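Local coordinates for 6'''-hydroxyparomomycin C oxidase (Microbacterium trichothecenolyticum, PDB 7DVE), which uses FAD to oxidise the C3 hydroxyl of the sugar of C-glycosides such as isoorientin and mangiferin, passing the electrons to oxygen, at residues A167-L181 / G323-F335. Sequence-based numbering, arbitrary orientation.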
ATOM      1  N   ALA A 167      14.270   7.870  12.570  1.00 52.99           N
ATOM      2  CA  ALA A 167      13.238   8.289  13.518  1.00 57.03           C
ATOM      3  C   ALA A 167      13.431   7.693  14.910  1.00 54.38           C
ATOM      4  O   ALA A 167      13.097   8.343  15.913  1.00 55.41           O
ATOM      5  CB  ALA A 167      11.858   7.910  12.976  1.00 54.66           C
ATOM      6  N   PHE A 168      13.991   6.488  14.994  1.00 50.79           N
ATOM      7  CA  PHE A 168      14.197   5.789  16.255  1.00 50.94           C
ATOM      8  C   PHE A 168      15.637   5.816  16.738  1.00 53.82           C
ATOM      9  O   PHE A 168      15.965   5.079  17.668  1.00 56.23           O
ATOM     10  CB  PHE A 168      13.747   4.334  16.127  1.00 51.00           C
ATOM     11  CG  PHE A 168      12.291   4.180  15.864  1.00 50.37           C
ATOM     12  CD1 PHE A 168      11.393   4.087  16.909  1.00 50.88           C
ATOM     13  CD2 PHE A 168      11.808   4.139  14.569  1.00 49.94           C
ATOM     14  CE1 PHE A 168      10.031   3.963  16.669  1.00 47.41           C
ATOM     15  CE2 PHE A 168      10.451   4.008  14.326  1.00 49.49           C
ATOM     16  CZ  PHE A 168       9.570   3.920  15.388  1.00 48.95           C
ATOM     17  N   ASP A 169      16.511   6.652  16.160  1.00 52.59           N
ATOM     18  CA  ASP A 169      17.933   6.547  16.500  1.00 55.17           C
ATOM     19  C   ASP A 169      18.267   7.039  17.908  1.00 55.64           C
ATOM     20  O   ASP A 169      19.362   6.739  18.396  1.00 54.74           O
ATOM     21  CB  ASP A 169      18.797   7.313  15.500  1.00 54.79           C
ATOM     22  CG  ASP A 169      19.050   6.533  14.213  1.00 58.09           C
ATOM     23  OD1 ASP A 169      18.541   5.405  14.055  1.00 56.60           O
ATOM     24  OD2 ASP A 169      19.757   7.076  13.336  1.00 64.56           O
ATOM     25  N   ALA A 170      17.376   7.796  18.566  1.00 56.04           N
ATOM     26  CA  ALA A 170      17.654   8.300  19.913  1.00 57.28           C
ATOM     27  C   ALA A 170      17.116   7.401  21.024  1.00 59.03           C
ATOM     28  O   ALA A 170      17.314   7.719  22.201  1.00 62.82           O
ATOM     29  CB  ALA A 170      17.079   9.710  20.106  1.00 54.03           C
ATOM     30  N   SER A 171      16.449   6.296  20.699  1.00 55.68           N
ATOM     31  CA  SER A 171      15.890   5.565  21.821  1.00 60.54           C
ATOM     32  C   SER A 171      16.961   4.695  22.484  1.00 61.66           C
ATOM     33  O   SER A 171      17.944   4.308  21.846  1.00 60.23           O
ATOM     34  CB  SER A 171      14.723   4.687  21.380  1.00 56.81           C
ATOM     35  OG  SER A 171      15.161   3.384  21.125  1.00 58.07           O
ATOM     36  N   PRO A 172      16.784   4.373  23.769  1.00 60.19           N
ATOM     37  CA  PRO A 172      17.792   3.553  24.466  1.00 61.05           C
ATOM     38  C   PRO A 172      18.040   2.193  23.825  1.00 61.77           C
ATOM     39  O   PRO A 172      19.137   1.635  23.982  1.00 63.15           O
ATOM     40  CB  PRO A 172      17.218   3.405  25.885  1.00 66.36           C
ATOM     41  CG  PRO A 172      16.034   4.340  25.979  1.00 66.70           C
ATOM     42  CD  PRO A 172      15.831   5.034  24.680  1.00 61.03           C
ATOM     43  N   TYR A 173      17.073   1.641  23.096  1.00 59.84           N
ATOM     44  CA  TYR A 173      17.253   0.346  22.457  1.00 61.49           C
ATOM     45  C   TYR A 173      17.671   0.465  20.995  1.00 59.66           C
ATOM     46  O   TYR A 173      17.596  -0.520  20.253  1.00 58.36           O
ATOM     47  CB  TYR A 173      15.973  -0.482  22.607  1.00 62.05           C
ATOM     48  CG  TYR A 173      15.569  -0.597  24.065  1.00 67.04           C
ATOM     49  CD1 TYR A 173      16.444  -1.152  25.004  1.00 68.89           C
ATOM     50  CD2 TYR A 173      14.352  -0.084  24.522  1.00 67.08           C
ATOM     51  CE1 TYR A 173      16.105  -1.229  26.350  1.00 72.06           C
ATOM     52  CE2 TYR A 173      14.000  -0.166  25.876  1.00 72.26           C
ATOM     53  CZ  TYR A 173      14.886  -0.739  26.778  1.00 74.48           C
ATOM     54  OH  TYR A 173      14.558  -0.837  28.106  1.00 78.08           O
ATOM     55  N   ALA A 174      18.117   1.651  20.575  1.00 58.20           N
ATOM     56  CA  ALA A 174      18.564   1.849  19.198  1.00 59.37           C
ATOM     57  C   ALA A 174      19.738   0.934  18.862  1.00 57.82           C
ATOM     58  O   ALA A 174      20.745   0.902  19.577  1.00 59.40           O
ATOM     59  CB  ALA A 174      18.966   3.310  18.983  1.00 55.54           C
ATOM     60  N   GLY A 175      19.605   0.183  17.777  1.00 53.27           N
ATOM     61  CA  GLY A 175      20.704  -0.587  17.246  1.00 56.85           C
ATOM     62  C   GLY A 175      20.879  -1.990  17.797  1.00 59.22           C
ATOM     63  O   GLY A 175      21.700  -2.739  17.256  1.00 60.38           O
ATOM     64  N   ILE A 176      20.145  -2.375  18.844  1.00 57.12           N
ATOM     65  CA  ILE A 176      20.333  -3.700  19.437  1.00 59.19           C
ATOM     66  C   ILE A 176      19.963  -4.792  18.439  1.00 59.15           C
ATOM     67  O   ILE A 176      20.687  -5.781  18.266  1.00 60.77           O
ATOM     68  CB  ILE A 176      19.506  -3.834  20.727  1.00 59.90           C
ATOM     69  CG1 ILE A 176      20.059  -2.917  21.814  1.00 62.75           C
ATOM     70  CG2 ILE A 176      19.541  -5.269  21.211  1.00 60.83           C
ATOM     71  CD1 ILE A 176      19.373  -3.105  23.152  1.00 65.11           C
ATOM     72  N   VAL A 177      18.817  -4.636  17.780  1.00 58.95           N
ATOM     73  CA  VAL A 177      18.327  -5.665  16.872  1.00 57.61           C
ATOM     74  C   VAL A 177      19.230  -5.761  15.654  1.00 58.87           C
ATOM     75  O   VAL A 177      19.623  -6.861  15.233  1.00 59.39           O
ATOM     76  CB  VAL A 177      16.874  -5.367  16.476  1.00 55.04           C
ATOM     77  CG1 VAL A 177      16.459  -6.197  15.259  1.00 53.53           C
ATOM     78  CG2 VAL A 177      15.975  -5.629  17.648  1.00 55.18           C
ATOM     79  N   ARG A 178      19.575  -4.601  15.084  1.00 58.29           N
ATOM     80  CA  ARG A 178      20.471  -4.531  13.932  1.00 59.16           C
ATOM     81  C   ARG A 178      21.834  -5.143  14.254  1.00 61.02           C
ATOM     82  O   ARG A 178      22.393  -5.887  13.444  1.00 62.48           O
ATOM     83  CB  ARG A 178      20.595  -3.067  13.488  1.00 55.14           C
ATOM     84  CG  ARG A 178      21.180  -2.864  12.112  1.00 60.80           C
ATOM     85  CD  ARG A 178      21.168  -1.382  11.697  1.00 60.58           C
ATOM     86  NE  ARG A 178      22.076  -0.518  12.456  1.00 60.66           N
ATOM     87  CZ  ARG A 178      21.699   0.326  13.413  1.00 60.90           C
ATOM     88  NH1 ARG A 178      20.449   0.356  13.866  1.00 52.12           N
ATOM     89  NH2 ARG A 178      22.601   1.157  13.937  1.00 58.04           N
ATOM     90  N   GLU A 179      22.360  -4.871  15.446  1.00 59.48           N
ATOM     91  CA  GLU A 179      23.631  -5.457  15.875  1.00 61.96           C
ATOM     92  C   GLU A 179      23.551  -6.978  15.913  1.00 63.01           C
ATOM     93  O   GLU A 179      24.427  -7.687  15.380  1.00 63.03           O
ATOM     94  CB  GLU A 179      23.976  -4.936  17.267  1.00 63.25           C
ATOM     95  CG  GLU A 179      25.337  -4.356  17.451  1.00 69.24           C
ATOM     96  CD  GLU A 179      25.491  -3.793  18.864  1.00 76.52           C
ATOM     97  OE1 GLU A 179      26.557  -3.189  19.163  1.00 78.65           O
ATOM     98  OE2 GLU A 179      24.554  -3.987  19.677  1.00 75.98           O
ATOM     99  N   ARG A 180      22.512  -7.497  16.571  1.00 62.68           N
ATOM    100  CA  ARG A 180      22.396  -8.938  16.740  1.00 61.87           C
ATOM    101  C   ARG A 180      22.199  -9.639  15.400  1.00 63.79           C
ATOM    102  O   ARG A 180      22.745 -10.727  15.179  1.00 65.72           O
ATOM    103  CB  ARG A 180      21.267  -9.245  17.715  1.00 59.38           C
ATOM    104  CG  ARG A 180      21.679  -8.972  19.140  1.00 59.41           C
ATOM    105  CD  ARG A 180      20.519  -9.060  20.102  1.00 61.79           C
ATOM    106  NE  ARG A 180      20.843  -8.364  21.338  1.00 66.29           N
ATOM    107  CZ  ARG A 180      20.301  -8.640  22.514  1.00 68.13           C
ATOM    108  NH1 ARG A 180      19.362  -9.568  22.640  1.00 67.34           N
ATOM    109  NH2 ARG A 180      20.708  -7.969  23.589  1.00 64.50           N
ATOM    110  N   LEU A 181      21.453  -9.024  14.479  1.00 64.24           N
ATOM    111  CA  LEU A 181      21.261  -9.639  13.166  1.00 62.23           C
ATOM    112  C   LEU A 181      22.546  -9.592  12.351  1.00 66.86           C
ATOM    113  O   LEU A 181      22.931 -10.586  11.725  1.00 69.03           O
ATOM    114  CB  LEU A 181      20.129  -8.939  12.419  1.00 60.08           C
ATOM    115  CG  LEU A 181      18.774  -9.152  13.079  1.00 57.09           C
ATOM    116  CD1 LEU A 181      17.711  -8.479  12.251  1.00 55.49           C
ATOM    117  CD2 LEU A 181      18.509 -10.644  13.221  1.00 57.89           C
ATOM    118  N   GLY A 323       0.505   8.774  18.407  1.00 63.87           N
ATOM    119  CA  GLY A 323       1.744   8.319  17.832  1.00 60.27           C
ATOM    120  C   GLY A 323       2.279   7.030  18.433  1.00 60.70           C
ATOM    121  O   GLY A 323       1.552   6.191  19.002  1.00 62.44           O
ATOM    122  N   LEU A 324       3.589   6.869  18.289  1.00 58.55           N
ATOM    123  CA  LEU A 324       4.251   5.608  18.552  1.00 56.85           C
ATOM    124  C   LEU A 324       5.161   5.725  19.761  1.00 58.62           C
ATOM    125  O   LEU A 324       5.592   6.811  20.152  1.00 59.77           O
ATOM    126  CB  LEU A 324       5.077   5.148  17.350  1.00 56.23           C
ATOM    127  CG  LEU A 324       4.490   5.276  15.949  1.00 53.53           C
ATOM    128  CD1 LEU A 324       5.585   5.095  14.860  1.00 51.69           C
ATOM    129  CD2 LEU A 324       3.391   4.282  15.802  1.00 52.22           C
ATOM    130  N   SER A 325       5.440   4.576  20.350  1.00 55.44           N
ATOM    131  CA  SER A 325       6.492   4.483  21.333  1.00 55.07           C
ATOM    132  C   SER A 325       7.836   4.373  20.621  1.00 54.27           C
ATOM    133  O   SER A 325       7.917   4.154  19.406  1.00 51.80           O
ATOM    134  CB  SER A 325       6.279   3.265  22.206  1.00 54.40           C
ATOM    135  OG  SER A 325       6.425   2.131  21.358  1.00 56.39           O
ATOM    136  N   GLU A 326       8.909   4.492  21.396  1.00 53.08           N
ATOM    137  CA  GLU A 326      10.252   4.494  20.837  1.00 52.83           C
ATOM    138  C   GLU A 326      11.017   3.424  21.580  1.00 52.32           C
ATOM    139  O   GLU A 326      11.673   3.710  22.581  1.00 56.58           O
ATOM    140  CB  GLU A 326      10.887   5.892  20.941  1.00 51.94           C
ATOM    141  CG  GLU A 326      10.045   6.889  20.094  1.00 55.22           C
ATOM    142  CD  GLU A 326      10.625   8.272  19.963  1.00 57.16           C
ATOM    143  OE1 GLU A 326      11.855   8.432  20.071  1.00 58.08           O
ATOM    144  OE2 GLU A 326       9.827   9.206  19.748  1.00 60.74           O
ATOM    145  N   TYR A 327      10.897   2.189  21.102  1.00 53.21           N
ATOM    146  CA  TYR A 327      11.649   1.083  21.675  1.00 53.58           C
ATOM    147  C   TYR A 327      12.711   0.663  20.668  1.00 51.98           C
ATOM    148  O   TYR A 327      13.657   1.421  20.448  1.00 54.60           O
ATOM    149  CB  TYR A 327      10.722  -0.077  22.086  1.00 51.66           C
ATOM    150  CG  TYR A 327       9.722   0.333  23.166  1.00 53.62           C
ATOM    151  CD1 TYR A 327      10.141   0.968  24.333  1.00 53.95           C
ATOM    152  CD2 TYR A 327       8.365   0.098  23.013  1.00 54.70           C
ATOM    153  CE1 TYR A 327       9.235   1.355  25.302  1.00 54.25           C
ATOM    154  CE2 TYR A 327       7.454   0.482  23.985  1.00 53.40           C
ATOM    155  CZ  TYR A 327       7.889   1.104  25.114  1.00 55.80           C
ATOM    156  OH  TYR A 327       6.972   1.490  26.059  1.00 58.90           O
ATOM    157  N   THR A 328      12.583  -0.510  20.052  1.00 49.81           N
ATOM    158  CA  THR A 328      13.628  -1.003  19.162  1.00 49.63           C
ATOM    159  C   THR A 328      13.478  -0.516  17.727  1.00 48.44           C
ATOM    160  O   THR A 328      14.413  -0.685  16.940  1.00 47.32           O
ATOM    161  CB  THR A 328      13.676  -2.550  19.143  1.00 48.51           C
ATOM    162  OG1 THR A 328      12.401  -3.077  18.771  1.00 45.41           O
ATOM    163  CG2 THR A 328      14.105  -3.121  20.487  1.00 49.80           C
ATOM    164  N   GLY A 329      12.344   0.074  17.358  1.00 47.85           N
ATOM    165  CA  GLY A 329      12.189   0.540  15.993  1.00 46.34           C
ATOM    166  C   GLY A 329      11.808  -0.572  15.026  1.00 48.39           C
ATOM    167  O   GLY A 329      11.116  -1.541  15.375  1.00 45.82           O
ATOM    168  N   VAL A 330      12.259  -0.403  13.781  1.00 47.42           N
ATOM    169  CA  VAL A 330      12.019  -1.340  12.688  1.00 46.92           C
ATOM    170  C   VAL A 330      13.346  -1.544  11.964  1.00 48.85           C
ATOM    171  O   VAL A 330      13.985  -0.572  11.543  1.00 44.44           O
ATOM    172  CB  VAL A 330      10.934  -0.832  11.706  1.00 48.48           C
ATOM    173  CG1 VAL A 330      10.590  -1.889  10.667  1.00 46.63           C
ATOM    174  CG2 VAL A 330       9.662  -0.409  12.448  1.00 46.26           C
ATOM    175  N   THR A 331      13.765  -2.796  11.852  1.00 47.70           N
ATOM    176  CA  THR A 331      14.924  -3.207  11.083  1.00 48.42           C
ATOM    177  C   THR A 331      14.493  -3.959   9.825  1.00 49.83           C
ATOM    178  O   THR A 331      13.507  -4.718   9.826  1.00 47.78           O
ATOM    179  CB  THR A 331      15.846  -4.108  11.907  1.00 48.94           C
ATOM    180  OG1 THR A 331      16.246  -3.436  13.092  1.00 48.93           O
ATOM    181  CG2 THR A 331      17.088  -4.498  11.118  1.00 51.00           C
ATOM    182  N   TRP A 332      15.298  -3.780   8.783  1.00 49.87           N
ATOM    183  CA  TRP A 332      15.064  -4.279   7.443  1.00 49.92           C
ATOM    184  C   TRP A 332      16.104  -5.344   7.119  1.00 53.07           C
ATOM    185  O   TRP A 332      17.306  -5.090   7.235  1.00 53.43           O
ATOM    186  CB  TRP A 332      15.159  -3.116   6.460  1.00 50.41           C
ATOM    187  CG  TRP A 332      15.051  -3.467   5.016  1.00 54.43           C
ATOM    188  CD1 TRP A 332      14.487  -4.590   4.479  1.00 50.30           C
ATOM    189  CD2 TRP A 332      15.494  -2.666   3.909  1.00 52.07           C
ATOM    190  NE1 TRP A 332      14.557  -4.539   3.112  1.00 51.73           N
ATOM    191  CE2 TRP A 332      15.176  -3.375   2.735  1.00 53.02           C
ATOM    192  CE3 TRP A 332      16.138  -1.423   3.805  1.00 53.07           C
ATOM    193  CZ2 TRP A 332      15.464  -2.882   1.466  1.00 51.80           C
ATOM    194  CZ3 TRP A 332      16.432  -0.930   2.554  1.00 53.16           C
ATOM    195  CH2 TRP A 332      16.100  -1.661   1.393  1.00 56.73           C
ATOM    196  N   VAL A 333      15.644  -6.535   6.735  1.00 52.49           N
ATOM    197  CA  VAL A 333      16.503  -7.616   6.265  1.00 52.14           C
ATOM    198  C   VAL A 333      16.217  -7.777   4.779  1.00 54.25           C
ATOM    199  O   VAL A 333      15.217  -8.411   4.403  1.00 52.48           O
ATOM    200  CB  VAL A 333      16.259  -8.928   7.024  1.00 53.14           C
ATOM    201  CG1 VAL A 333      17.376  -9.935   6.687  1.00 52.81           C
ATOM    202  CG2 VAL A 333      16.150  -8.672   8.530  1.00 49.98           C
ATOM    203  N   PRO A 334      17.063  -7.222   3.910  1.00 57.44           N
ATOM    204  CA  PRO A 334      16.679  -7.048   2.504  1.00 56.92           C
ATOM    205  C   PRO A 334      16.590  -8.344   1.716  1.00 57.27           C
ATOM    206  O   PRO A 334      17.330  -9.303   1.944  1.00 57.16           O
ATOM    207  CB  PRO A 334      17.786  -6.147   1.944  1.00 59.30           C
ATOM    208  CG  PRO A 334      18.286  -5.399   3.157  1.00 61.12           C
ATOM    209  CD  PRO A 334      18.209  -6.378   4.293  1.00 56.84           C
ATOM    210  N   PHE A 335      15.630  -8.340   0.789  1.00 56.80           N
ATOM    211  CA  PHE A 335      15.523  -9.320  -0.284  1.00 58.85           C
ATOM    212  C   PHE A 335      16.793  -9.370  -1.141  1.00 61.90           C
ATOM    213  O   PHE A 335      17.346  -8.333  -1.518  1.00 61.26           O
ATOM    214  CB  PHE A 335      14.313  -8.943  -1.152  1.00 55.57           C
ATOM    215  CG  PHE A 335      14.107  -9.825  -2.359  1.00 61.45           C
ATOM    216  CD1 PHE A 335      14.854  -9.630  -3.535  1.00 59.44           C
ATOM    217  CD2 PHE A 335      13.146 -10.839  -2.335  1.00 55.70           C
ATOM    218  CE1 PHE A 335      14.651 -10.442  -4.643  1.00 62.35           C
ATOM    219  CE2 PHE A 335      12.935 -11.643  -3.450  1.00 59.91           C
ATOM    220  CZ  PHE A 335      13.692 -11.451  -4.605  1.00 59.39           C
TER
HETATM  221  O   HOH W   1      14.750   8.564  18.257  1.00 57.42           O
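In the antiparallel sheet of this GMC oxidoreductase, strand 330-333 and the loop leading into it are covered by the turns 168-174 and helix 176-181, with Phe168 set over Gly329. CA of Gly329 makes a CH-pi contact with the Phe168 ring, 3.8 Å from its centroid and 16° off the normal, while O of Ser325 lies in the ring plane at the edge, 3.5 Å from CE1. With CG anti to the carbonyl carbon (chi1 -64°), the ring lies over the loop, and its CZ is 4.2 Å from CD1 of Leu324, the two side chains crossing at about a right angle; Leu200 and Leu210 also touch it. Replacing Phe168 by alanine is likely to open a gap over Gly329 and take one apolar neighbour from Leu324. OG of Ser171 donates to O of Tyr327 at 2.6 Å, in the carbonyl plane, and accepts a weak bond from N of Tyr173. Further along, CG1 of Val177 packs 3.5 Å from OG1 of Thr331, and CD1 of Leu181 lies 4.0 Å from CG2 of Val333. A water ties O of Ala167 to N of Ala170 and reaches OE1 of Glu326 weakly; the carboxylate's OE2 is salt-bridged to Arg204. The junction is thus mixed, apolar packing joined by one direct hydrogen bond, from serine to a loop carbonyl.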